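Local atomic coordinates of beta-galactosidase/beta-glucuronidase (Faecalibacterium prausnitzii L2-6, PDB entry 6MVF), a protein that binds flavin mononucleotide and probably hydrolyses beta-glucuronides, as a gut bacterial glycoside hydrolase of family 2. Residues 487-496 with 505-514; 299-307 with 551-561. One frame throughout, in Å; residues are numbered along the deposited sequence.

Contact 1 (487-496 with 505-514); sequences YGCEGIINWH and YSEEYQALYH
Cys489 sits between two tyrosines of helix 507-522: its CB lies over one face of the Tyr513 ring, 3.9 Å from the centroid in a CH-pi contact, while SG meets the edge of the Tyr509 ring at CD2, 3.6 Å away. With SG anti to the backbone N (chi1 172°), the sulfur is carried to that edge. The Tyr513 hydroxyl accepts a weak, strongly bent bond from Gly488 N. One helical turn back from His514, Gln510 NE2 donates to Cys489 O over 3.0 Å, tilted out of the carbonyl plane. Just before the helix, Tyr505 O takes the N-H of Ile492 at 2.9 Å, and the Tyr505 ring runs alongside Ile492 CD1. His496 points ND1 at the Glu508 carboxylate, meeting the syn lone pair of OE2 at 2.9 Å; the ring and carboxylate planes stand 64° apart, and the bent Glu508 chain brings the carboxylate there. Glu507 OE2 lies at the edge of the same ring, 3.2 Å from His496 CE1. Further out, Ser506 OG caps the helix by accepting from Tyr509 N, a water joins Cys489 N to His514 NE2, and Arg587 forms a salt bridge with Glu507 OE1. The loop after TIM-barrel strand 482-487 is thus laid along the start of helix 507-522. Two acidic side chains beside a buried imidazole would be expected to favour its protonated form, although Arg587 probably offsets part of that effect.

Contact 2 (299-307 with 551-561); sequences VSRHQDKLY and RNNKGLVTIDR
The Arg561 guanidinium has Lys305 CG over one face, 4.0 Å above its plane, and His302 O at its edge. Asp304 O approaches obliquely, 2.9 Å from NH2, and NH1 donates to Ile559 O at 3.0 Å from above that carbonyl's plane. A bend at chi2 (55°) folds the arginine chain back toward its own turn, where this carbonyl lies. The same Ile559 O takes a weak bond from Leu306 N, linking the two loops directly. The Arg551 guanidinium meets Tyr307 OH at its edge, 3.3 Å from NH2, with ring and guanidinium planes 71° apart; Arg551 NE also bonds to Met60 O, and both NH2 and Tyr307 OH reach Glu265 of the second subunit. Leu306 packs against both: CD1 lies over one face of the Tyr307 ring and touches Arg551 NH2 at 3.6 Å and Ile559 CG2 at 3.7 Å, while CD2 runs beside Asp560 CB. Arg561 NH2 and Arg301 NE come within 4.5 Å, and their like charges are probably balanced by Asp320, which forms salt bridges with both arginines. Deeper in, Val299 CG1 packs on Leu556 CD1 beside Leu327 of helix 314-327. Thr558 to Arg561 form a type I beta turn, tightened by the Thr558 OG1 bond to Asp560 OD1. The contact joins loops that follow the first and eighth strands of the TIM barrel, at the end where its parallel strands finish.

From the N terminus, the chain leaves strand 292-300 through residues 299-307, runs through most of the TIM barrel, and returns at 551-561, so contact 2 closes a long loop of 243 intervening residues. Contact 1 falls within that span and closes a short loop, with eight residues between its segments, in the connection from strand 482-487 to helix 507-522. The two meet directly: Gly491 N probably bonds to Asn553 O and Gln510 NE2 to Gly555 O, while Cys489 O packs on Lys554 CB. Residues 551-561 thus bridge the loop after strand 292-300 and the late barrel segment of contact 1. Both contacts touch the second subunit, contact 1 at Asn263 and Asn264, contact 2 at Glu265, among others.

Contact 1 (487-496 with 505-514)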
loop_
_atom_site.group_PDB
_atom_site.type_symbol
_atom_site.label_atom_id
_atom_site.label_comp_id
_atom_site.label_asym_id
_atom_site.label_seq_id
_atom_site.Cartn_x
_atom_site.Cartn_y
_atom_site.Cartn_z
ATOM N N TYR A 487 -31.253 -24.882 11.670
ATOM C CA TYR A 487 -31.440 -25.342 13.032
ATOM C C TYR A 487 -30.661 -24.370 13.905
ATOM O O TYR A 487 -29.707 -23.742 13.441
ATOM C CB TYR A 487 -30.952 -26.781 13.224
ATOM C CG TYR A 487 -29.455 -26.966 13.149
ATOM C CD1 TYR A 487 -28.804 -27.135 11.920
ATOM C CD2 TYR A 487 -28.685 -26.970 14.305
ATOM C CE1 TYR A 487 -27.419 -27.307 11.862
ATOM C CE2 TYR A 487 -27.313 -27.142 14.259
ATOM C CZ TYR A 487 -26.685 -27.314 13.043
ATOM O OH TYR A 487 -25.322 -27.502 13.032
ATOM N N GLY A 488 -31.072 -24.220 15.151
ATOM C CA GLY A 488 -30.380 -23.281 16.003
ATOM C C GLY A 488 -31.203 -22.937 17.228
ATOM O O GLY A 488 -32.240 -23.526 17.492
ATOM N N CYS A 489 -30.722 -21.937 17.947
ATOM C CA CYS A 489 -31.209 -21.691 19.289
ATOM C C CYS A 489 -30.693 -20.326 19.704
ATOM O O CYS A 489 -29.595 -19.935 19.301
ATOM C CB CYS A 489 -30.707 -22.803 20.204
ATOM S SG CYS A 489 -30.999 -22.604 21.894
ATOM N N GLU A 490 -31.498 -19.578 20.443
ATOM C CA GLU A 490 -31.067 -18.251 20.842
ATOM C C GLU A 490 -30.051 -18.351 21.958
ATOM O O GLU A 490 -30.082 -19.270 22.775
ATOM C CB GLU A 490 -32.241 -17.394 21.301
ATOM C CG GLU A 490 -33.314 -17.243 20.230
ATOM C CD GLU A 490 -33.189 -15.947 19.480
ATOM O OE1 GLU A 490 -32.448 -15.075 20.003
ATOM O OE2 GLU A 490 -33.824 -15.814 18.392
ATOM N N GLY A 491 -29.125 -17.401 21.955
ATOM C CA GLY A 491 -28.125 -17.222 22.981
ATOM C C GLY A 491 -27.866 -15.736 23.156
ATOM O O GLY A 491 -27.442 -15.041 22.223
ATOM N N ILE A 492 -28.155 -15.231 24.348
ATOM C CA ILE A 492 -27.954 -13.831 24.684
ATOM C C ILE A 492 -26.914 -13.816 25.795
ATOM O O ILE A 492 -27.148 -14.378 26.869
ATOM C CB ILE A 492 -29.284 -13.170 25.073
ATOM C CG1 ILE A 492 -30.225 -13.277 23.859
ATOM C CG2 ILE A 492 -29.083 -11.734 25.499
ATOM C CD1 ILE A 492 -31.556 -12.590 23.986
ATOM N N ILE A 493 -25.734 -13.246 25.522
ATOM C CA ILE A 493 -24.559 -13.653 26.302
ATOM C C ILE A 493 -24.425 -12.923 27.641
ATOM O O ILE A 493 -23.460 -13.151 28.375
ATOM C CB ILE A 493 -23.245 -13.526 25.496
ATOM C CG1 ILE A 493 -23.059 -12.136 24.886
ATOM C CG2 ILE A 493 -23.171 -14.572 24.424
ATOM C CD1 ILE A 493 -21.832 -12.025 24.009
ATOM N N ASN A 494 -25.388 -12.084 28.005
ATOM C CA ASN A 494 -25.425 -11.625 29.392
ATOM C C ASN A 494 -26.228 -12.541 30.328
ATOM O O ASN A 494 -26.061 -12.418 31.551
ATOM C CB ASN A 494 -25.962 -10.189 29.474
ATOM C CG ASN A 494 -27.398 -10.071 29.018
ATOM O OD1 ASN A 494 -27.670 -10.060 27.825
ATOM N ND2 ASN A 494 -28.329 -9.978 29.972
ATOM N N TRP A 495 -27.072 -13.462 29.804
ATOM C CA TRP A 495 -27.785 -14.442 30.635
ATOM C C TRP A 495 -26.949 -15.706 30.811
ATOM O O TRP A 495 -26.394 -16.230 29.838
ATOM C CB TRP A 495 -29.144 -14.825 30.037
ATOM C CG TRP A 495 -29.993 -13.689 29.582
ATOM C CD1 TRP A 495 -30.575 -13.551 28.356
ATOM C CD2 TRP A 495 -30.365 -12.522 30.336
ATOM N NE1 TRP A 495 -31.281 -12.364 28.295
ATOM C CE2 TRP A 495 -31.165 -11.717 29.496
ATOM C CE3 TRP A 495 -30.097 -12.082 31.636
ATOM C CZ2 TRP A 495 -31.693 -10.506 29.909
ATOM C CZ3 TRP A 495 -30.615 -10.875 32.045
ATOM C CH2 TRP A 495 -31.405 -10.100 31.191
ATOM N N HIS A 496 -26.879 -16.207 32.049
ATOM C CA HIS A 496 -26.107 -17.406 32.373
ATOM C C HIS A 496 -26.786 -18.213 33.470
ATOM O O HIS A 496 -27.165 -17.664 34.511
ATOM C CB HIS A 496 -24.688 -17.045 32.803
ATOM C CG HIS A 496 -23.934 -16.320 31.744
ATOM N ND1 HIS A 496 -23.456 -16.951 30.618
ATOM C CD2 HIS A 496 -23.636 -15.010 31.602
ATOM C CE1 HIS A 496 -22.870 -16.063 29.838
ATOM N NE2 HIS A 496 -22.969 -14.876 30.411
ATOM N N TYR A 505 -32.698 -18.285 27.537
ATOM C CA TYR A 505 -31.921 -17.446 26.623
ATOM C C TYR A 505 -30.424 -17.430 26.941
ATOM O O TYR A 505 -29.684 -16.562 26.437
ATOM C CB TYR A 505 -32.467 -16.010 26.592
ATOM C CG TYR A 505 -33.742 -15.922 25.817
ATOM C CD1 TYR A 505 -34.959 -16.290 26.401
ATOM C CD2 TYR A 505 -33.736 -15.521 24.481
ATOM C CE1 TYR A 505 -36.141 -16.242 25.681
ATOM C CE2 TYR A 505 -34.908 -15.476 23.745
ATOM C CZ TYR A 505 -36.113 -15.832 24.352
ATOM O OH TYR A 505 -37.280 -15.777 23.628
ATOM N N SER A 506 -29.961 -18.373 27.758
ATOM C CA SER A 506 -28.598 -18.335 28.267
ATOM C C SER A 506 -27.623 -18.878 27.240
ATOM O O SER A 506 -27.946 -19.787 26.466
ATOM C CB SER A 506 -28.455 -19.153 29.549
ATOM O OG SER A 506 -28.428 -20.538 29.241
ATOM N N GLU A 507 -26.411 -18.314 27.266
ATOM C CA GLU A 507 -25.317 -18.787 26.426
ATOM C C GLU A 507 -25.064 -20.271 26.648
ATOM O O GLU A 507 -24.693 -20.992 25.721
ATOM C CB GLU A 507 -24.051 -17.965 26.721
ATOM C CG GLU A 507 -22.903 -18.204 25.761
ATOM C CD GLU A 507 -21.664 -17.311 25.984
ATOM O OE1 GLU A 507 -20.767 -17.381 25.110
ATOM O OE2 GLU A 507 -21.574 -16.559 27.000
ATOM N N GLU A 508 -25.264 -20.746 27.876
ATOM C CA GLU A 508 -25.022 -22.147 28.172
ATOM C C GLU A 508 -26.022 -23.042 27.451
ATOM O O GLU A 508 -25.667 -24.129 26.992
ATOM C CB GLU A 508 -25.082 -22.378 29.689
ATOM C CG GLU A 508 -23.883 -21.848 30.486
ATOM C CD GLU A 508 -23.826 -20.309 30.568
ATOM O OE1 GLU A 508 -24.908 -19.679 30.545
ATOM O OE2 GLU A 508 -22.701 -19.729 30.646
ATOM N N TYR A 509 -27.278 -22.613 27.335
ATOM C CA TYR A 509 -28.257 -23.514 26.738
ATOM C C TYR A 509 -28.058 -23.608 25.238
ATOM O O TYR A 509 -28.243 -24.675 24.646
ATOM C CB TYR A 509 -29.695 -23.081 27.060
ATOM C CG TYR A 509 -30.705 -24.047 26.482
ATOM C CD1 TYR A 509 -31.001 -25.250 27.125
ATOM C CD2 TYR A 509 -31.319 -23.788 25.264
ATOM C CE1 TYR A 509 -31.899 -26.154 26.570
ATOM C CE2 TYR A 509 -32.208 -24.682 24.700
ATOM C CZ TYR A 509 -32.501 -25.861 25.354
ATOM O OH TYR A 509 -33.405 -26.733 24.784
ATOM N N GLN A 510 -27.679 -22.500 24.613
ATOM C CA GLN A 510 -27.384 -22.541 23.194
ATOM C C GLN A 510 -26.186 -23.428 22.907
ATOM O O GLN A 510 -26.152 -24.100 21.871
ATOM C CB GLN A 510 -27.159 -21.134 22.680
ATOM C CG GLN A 510 -27.112 -21.016 21.174
ATOM C CD GLN A 510 -26.317 -19.772 20.727
ATOM O OE1 GLN A 510 -25.337 -19.398 21.366
ATOM N NE2 GLN A 510 -26.756 -19.124 19.645
ATOM N N ALA A 511 -25.214 -23.477 23.823
ATOM C CA ALA A 511 -24.057 -24.356 23.637
ATOM C C ALA A 511 -24.445 -25.823 23.766
ATOM O O ALA A 511 -23.936 -26.664 23.017
ATOM C CB ALA A 511 -22.941 -24.007 24.628
ATOM N N LEU A 512 -25.351 -26.150 24.700
ATOM C CA LEU A 512 -25.846 -27.520 24.834
ATOM C C LEU A 512 -26.596 -27.959 23.585
ATOM O O LEU A 512 -26.453 -29.097 23.135
ATOM C CB LEU A 512 -26.762 -27.647 26.058
ATOM C CG LEU A 512 -26.146 -27.631 27.454
ATOM C CD1 LEU A 512 -27.246 -27.572 28.510
ATOM C CD2 LEU A 512 -25.254 -28.843 27.679
ATOM N N TYR A 513 -27.430 -27.078 23.038
ATOM C CA TYR A 513 -28.146 -27.381 21.808
ATOM C C TYR A 513 -27.173 -27.738 20.680
ATOM O O TYR A 513 -27.351 -28.749 19.984
ATOM C CB TYR A 513 -29.027 -26.178 21.435
ATOM C CG TYR A 513 -29.694 -26.290 20.089
ATOM C CD1 TYR A 513 -29.025 -25.914 18.935
ATOM C CD2 TYR A 513 -30.993 -26.790 19.970
ATOM C CE1 TYR A 513 -29.622 -26.033 17.697
ATOM C CE2 TYR A 513 -31.610 -26.909 18.737
ATOM C CZ TYR A 513 -30.915 -26.526 17.603
ATOM O OH TYR A 513 -31.500 -26.620 16.372
ATOM N N HIS A 514 -26.119 -26.925 20.501
ATOM C CA HIS A 514 -25.190 -27.154 19.398
ATOM C C HIS A 514 -24.170 -28.242 19.700
ATOM O O HIS A 514 -23.669 -28.879 18.768
ATOM C CB HIS A 514 -24.496 -25.854 19.023
ATOM C CG HIS A 514 -25.372 -24.914 18.262
ATOM N ND1 HIS A 514 -25.911 -25.234 17.033
ATOM C CD2 HIS A 514 -25.820 -23.673 18.558
ATOM C CE1 HIS A 514 -26.635 -24.220 16.595
ATOM N NE2 HIS A 514 -26.598 -23.260 17.503
HETATM O O HOH W 1 -28.244 -21.028 16.858
HETATM O O HOH W 2 -30.370 -20.107 25.125
#

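Contact 2 (299-307 with 551-561)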
loop_
_atom_site.group_PDB
_atom_site.type_symbol
_atom_site.label_atom_id
_atom_site.label_comp_id
_atom_site.label_asym_id
_atom_site.label_seq_id
_atom_site.Cartn_x
_atom_site.Cartn_y
_atom_site.Cartn_z
ATOM N N VAL A 299 -23.002 -23.016 7.829
ATOM C CA VAL A 299 -23.781 -21.961 8.464
ATOM C C VAL A 299 -24.557 -21.208 7.389
ATOM O O VAL A 299 -24.282 -21.320 6.195
ATOM C CB VAL A 299 -22.872 -20.987 9.277
ATOM C CG1 VAL A 299 -22.035 -21.734 10.285
ATOM C CG2 VAL A 299 -21.946 -20.218 8.365
ATOM N N SER A 300 -25.543 -20.442 7.828
ATOM C CA SER A 300 -26.197 -19.436 7.008
ATOM C C SER A 300 -25.666 -18.072 7.405
ATOM O O SER A 300 -25.083 -17.908 8.481
ATOM C CB SER A 300 -27.713 -19.491 7.179
ATOM O OG SER A 300 -28.219 -20.732 6.685
ATOM N N ARG A 301 -25.867 -17.089 6.522
ATOM C CA ARG A 301 -25.323 -15.748 6.725
ATOM C C ARG A 301 -26.272 -14.734 6.113
ATOM O O ARG A 301 -26.568 -14.816 4.920
ATOM C CB ARG A 301 -23.924 -15.634 6.093
ATOM C CG ARG A 301 -23.205 -14.293 6.295
ATOM C CD ARG A 301 -23.108 -13.475 5.003
ATOM N NE ARG A 301 -22.459 -12.183 5.228
ATOM C CZ ARG A 301 -22.294 -11.237 4.299
ATOM N NH1 ARG A 301 -22.733 -11.420 3.056
ATOM N NH2 ARG A 301 -21.666 -10.106 4.606
ATOM N N HIS A 302 -26.751 -13.789 6.924
ATOM C CA HIS A 302 -27.500 -12.632 6.446
ATOM C C HIS A 302 -26.527 -11.492 6.100
ATOM O O HIS A 302 -25.337 -11.554 6.427
ATOM C CB HIS A 302 -28.519 -12.203 7.499
ATOM C CG HIS A 302 -29.897 -12.723 7.255
ATOM N ND1 HIS A 302 -30.585 -12.482 6.086
ATOM C CD2 HIS A 302 -30.727 -13.453 8.038
ATOM C CE1 HIS A 302 -31.773 -13.057 6.150
ATOM N NE2 HIS A 302 -31.889 -13.645 7.329
ATOM N N GLN A 303 -27.030 -10.441 5.420
ATOM C CA GLN A 303 -26.141 -9.427 4.842
ATOM C C GLN A 303 -26.124 -8.085 5.606
ATOM O O GLN A 303 -25.907 -7.024 5.016
ATOM C CB GLN A 303 -26.484 -9.208 3.368
ATOM C CG GLN A 303 -27.738 -8.427 3.109
ATOM C CD GLN A 303 -27.993 -8.205 1.620
ATOM O OE1 GLN A 303 -27.115 -8.412 0.790
ATOM N NE2 GLN A 303 -29.211 -7.777 1.284
ATOM N N ASP A 304 -26.278 -8.102 6.925
ATOM C CA ASP A 304 -26.343 -6.863 7.676
ATOM C C ASP A 304 -25.262 -6.842 8.752
ATOM O O ASP A 304 -24.618 -7.852 9.034
ATOM C CB ASP A 304 -27.749 -6.649 8.279
ATOM C CG ASP A 304 -28.182 -7.763 9.260
ATOM O OD1 ASP A 304 -27.474 -8.785 9.416
ATOM O OD2 ASP A 304 -29.252 -7.602 9.884
ATOM N N LYS A 305 -25.056 -5.663 9.347
ATOM C CA LYS A 305 -24.035 -5.486 10.378
ATOM C C LYS A 305 -24.460 -4.346 11.289
ATOM O O LYS A 305 -25.181 -3.445 10.855
ATOM C CB LYS A 305 -22.674 -5.195 9.754
ATOM C CG LYS A 305 -21.489 -5.498 10.622
ATOM C CD LYS A 305 -20.201 -5.359 9.787
ATOM C CE LYS A 305 -18.970 -5.540 10.639
ATOM N NZ LYS A 305 -17.724 -5.653 9.835
ATOM N N LEU A 306 -24.001 -4.387 12.550
ATOM C CA LEU A 306 -24.468 -3.488 13.606
ATOM C C LEU A 306 -24.519 -2.021 13.189
ATOM O O LEU A 306 -23.477 -1.390 12.987
ATOM C CB LEU A 306 -23.599 -3.613 14.857
ATOM C CG LEU A 306 -24.130 -2.812 16.062
ATOM C CD1 LEU A 306 -25.456 -3.360 16.531
ATOM C CD2 LEU A 306 -23.152 -2.802 17.220
ATOM N N TYR A 307 -25.745 -1.488 13.080
ATOM C CA TYR A 307 -26.082 -0.101 12.730
ATOM C C TYR A 307 -25.529 0.327 11.380
ATOM O O TYR A 307 -25.398 1.520 11.110
ATOM C CB TYR A 307 -25.663 0.879 13.835
ATOM C CG TYR A 307 -26.296 0.501 15.151
ATOM C CD1 TYR A 307 -27.648 0.202 15.224
ATOM C CD2 TYR A 307 -25.529 0.375 16.306
ATOM C CE1 TYR A 307 -28.228 -0.176 16.413
ATOM C CE2 TYR A 307 -26.092 0.008 17.500
ATOM C CZ TYR A 307 -27.447 -0.277 17.554
ATOM O OH TYR A 307 -28.024 -0.659 18.758
ATOM N N ARG A 551 -33.870 -8.066 17.166
ATOM C CA ARG A 551 -32.785 -8.959 16.794
ATOM C C ARG A 551 -33.234 -10.409 16.764
ATOM O O ARG A 551 -34.033 -10.846 17.596
ATOM C CB ARG A 551 -31.600 -8.846 17.776
ATOM C CG ARG A 551 -31.092 -7.431 18.004
ATOM C CD ARG A 551 -30.386 -6.911 16.794
ATOM N NE ARG A 551 -30.039 -5.506 16.978
ATOM C CZ ARG A 551 -29.037 -5.054 17.727
ATOM N NH1 ARG A 551 -28.247 -5.895 18.379
ATOM N NH2 ARG A 551 -28.833 -3.750 17.830
ATOM N N ASN A 552 -32.679 -11.153 15.818
ATOM C CA ASN A 552 -32.527 -12.592 15.966
ATOM C C ASN A 552 -31.142 -12.856 16.563
ATOM O O ASN A 552 -30.126 -12.437 15.995
ATOM C CB ASN A 552 -32.709 -13.287 14.623
ATOM C CG ASN A 552 -32.761 -14.799 14.749
ATOM O OD1 ASN A 552 -31.797 -15.423 15.171
ATOM N ND2 ASN A 552 -33.886 -15.397 14.358
ATOM N N ASN A 553 -31.103 -13.498 17.726
ATOM C CA ASN A 553 -29.862 -13.725 18.455
ATOM C C ASN A 553 -29.472 -15.201 18.476
ATOM O O ASN A 553 -28.922 -15.708 19.458
ATOM C CB ASN A 553 -29.954 -13.168 19.875
ATOM C CG ASN A 553 -29.866 -11.638 19.915
ATOM O OD1 ASN A 553 -28.917 -11.027 19.395
ATOM N ND2 ASN A 553 -30.864 -11.018 20.524
ATOM N N LYS A 554 -29.731 -15.898 17.369
ATOM C CA LYS A 554 -29.325 -17.284 17.191
ATOM C C LYS A 554 -27.922 -17.399 16.602
ATOM O O LYS A 554 -27.548 -18.483 16.130
ATOM C CB LYS A 554 -30.339 -18.039 16.314
ATOM C CG LYS A 554 -31.756 -18.004 16.835
ATOM C CD LYS A 554 -32.611 -19.159 16.301
ATOM C CE LYS A 554 -34.080 -19.036 16.762
ATOM N NZ LYS A 554 -34.797 -17.888 16.086
ATOM N N GLY A 555 -27.138 -16.316 16.651
ATOM C CA GLY A 555 -25.821 -16.323 16.040
ATOM C C GLY A 555 -24.805 -17.124 16.834
ATOM O O GLY A 555 -24.900 -17.283 18.051
ATOM N N LEU A 556 -23.843 -17.686 16.116
ATOM C CA LEU A 556 -22.641 -18.185 16.759
ATOM C C LEU A 556 -21.692 -17.044 17.091
ATOM O O LEU A 556 -20.791 -17.220 17.916
ATOM C CB LEU A 556 -21.931 -19.205 15.862
ATOM C CG LEU A 556 -22.698 -20.423 15.350
ATOM C CD1 LEU A 556 -21.939 -21.110 14.184
ATOM C CD2 LEU A 556 -22.946 -21.405 16.486
ATOM N N VAL A 557 -21.908 -15.883 16.475
ATOM C CA VAL A 557 -21.079 -14.690 16.598
ATOM C C VAL A 557 -22.031 -13.505 16.677
ATOM O O VAL A 557 -23.133 -13.548 16.120
ATOM C CB VAL A 557 -20.103 -14.562 15.396
ATOM C CG1 VAL A 557 -19.241 -13.314 15.478
ATOM C CG2 VAL A 557 -19.216 -15.799 15.306
ATOM N N THR A 558 -21.611 -12.441 17.381
ATOM C CA THR A 558 -22.485 -11.286 17.558
ATOM C C THR A 558 -22.568 -10.450 16.280
ATOM O O THR A 558 -21.776 -10.597 15.338
ATOM C CB THR A 558 -22.022 -10.406 18.713
ATOM O OG1 THR A 558 -20.639 -10.079 18.539
ATOM C CG2 THR A 558 -22.257 -11.108 20.055
ATOM N N ILE A 559 -23.550 -9.544 16.272
ATOM C CA ILE A 559 -23.924 -8.815 15.066
ATOM C C ILE A 559 -22.868 -7.782 14.667
ATOM O O ILE A 559 -22.804 -7.366 13.509
ATOM C CB ILE A 559 -25.308 -8.191 15.303
ATOM C CG1 ILE A 559 -25.944 -7.763 13.990
ATOM C CG2 ILE A 559 -25.222 -7.050 16.287
ATOM C CD1 ILE A 559 -27.243 -7.035 14.173
ATOM N N ASP A 560 -22.027 -7.361 15.598
ATOM C CA ASP A 560 -20.925 -6.469 15.300
ATOM C C ASP A 560 -19.664 -7.233 14.887
ATOM O O ASP A 560 -18.608 -6.622 14.718
ATOM C CB ASP A 560 -20.662 -5.564 16.516
ATOM C CG ASP A 560 -20.390 -6.352 17.796
ATOM O OD1 ASP A 560 -19.958 -7.532 17.705
ATOM O OD2 ASP A 560 -20.612 -5.792 18.903
ATOM N N ARG A 561 -19.764 -8.555 14.732
ATOM C CA ARG A 561 -18.687 -9.464 14.344
ATOM C C ARG A 561 -17.575 -9.547 15.371
ATOM O O ARG A 561 -16.527 -10.110 15.075
ATOM C CB ARG A 561 -18.084 -9.101 12.975
ATOM C CG ARG A 561 -18.794 -9.753 11.786
ATOM C CD ARG A 561 -20.305 -9.455 11.773
ATOM N NE ARG A 561 -20.975 -9.812 10.523
ATOM C CZ ARG A 561 -22.296 -9.767 10.347
ATOM N NH1 ARG A 561 -23.091 -9.380 11.340
ATOM N NH2 ARG A 561 -22.830 -10.113 9.177
#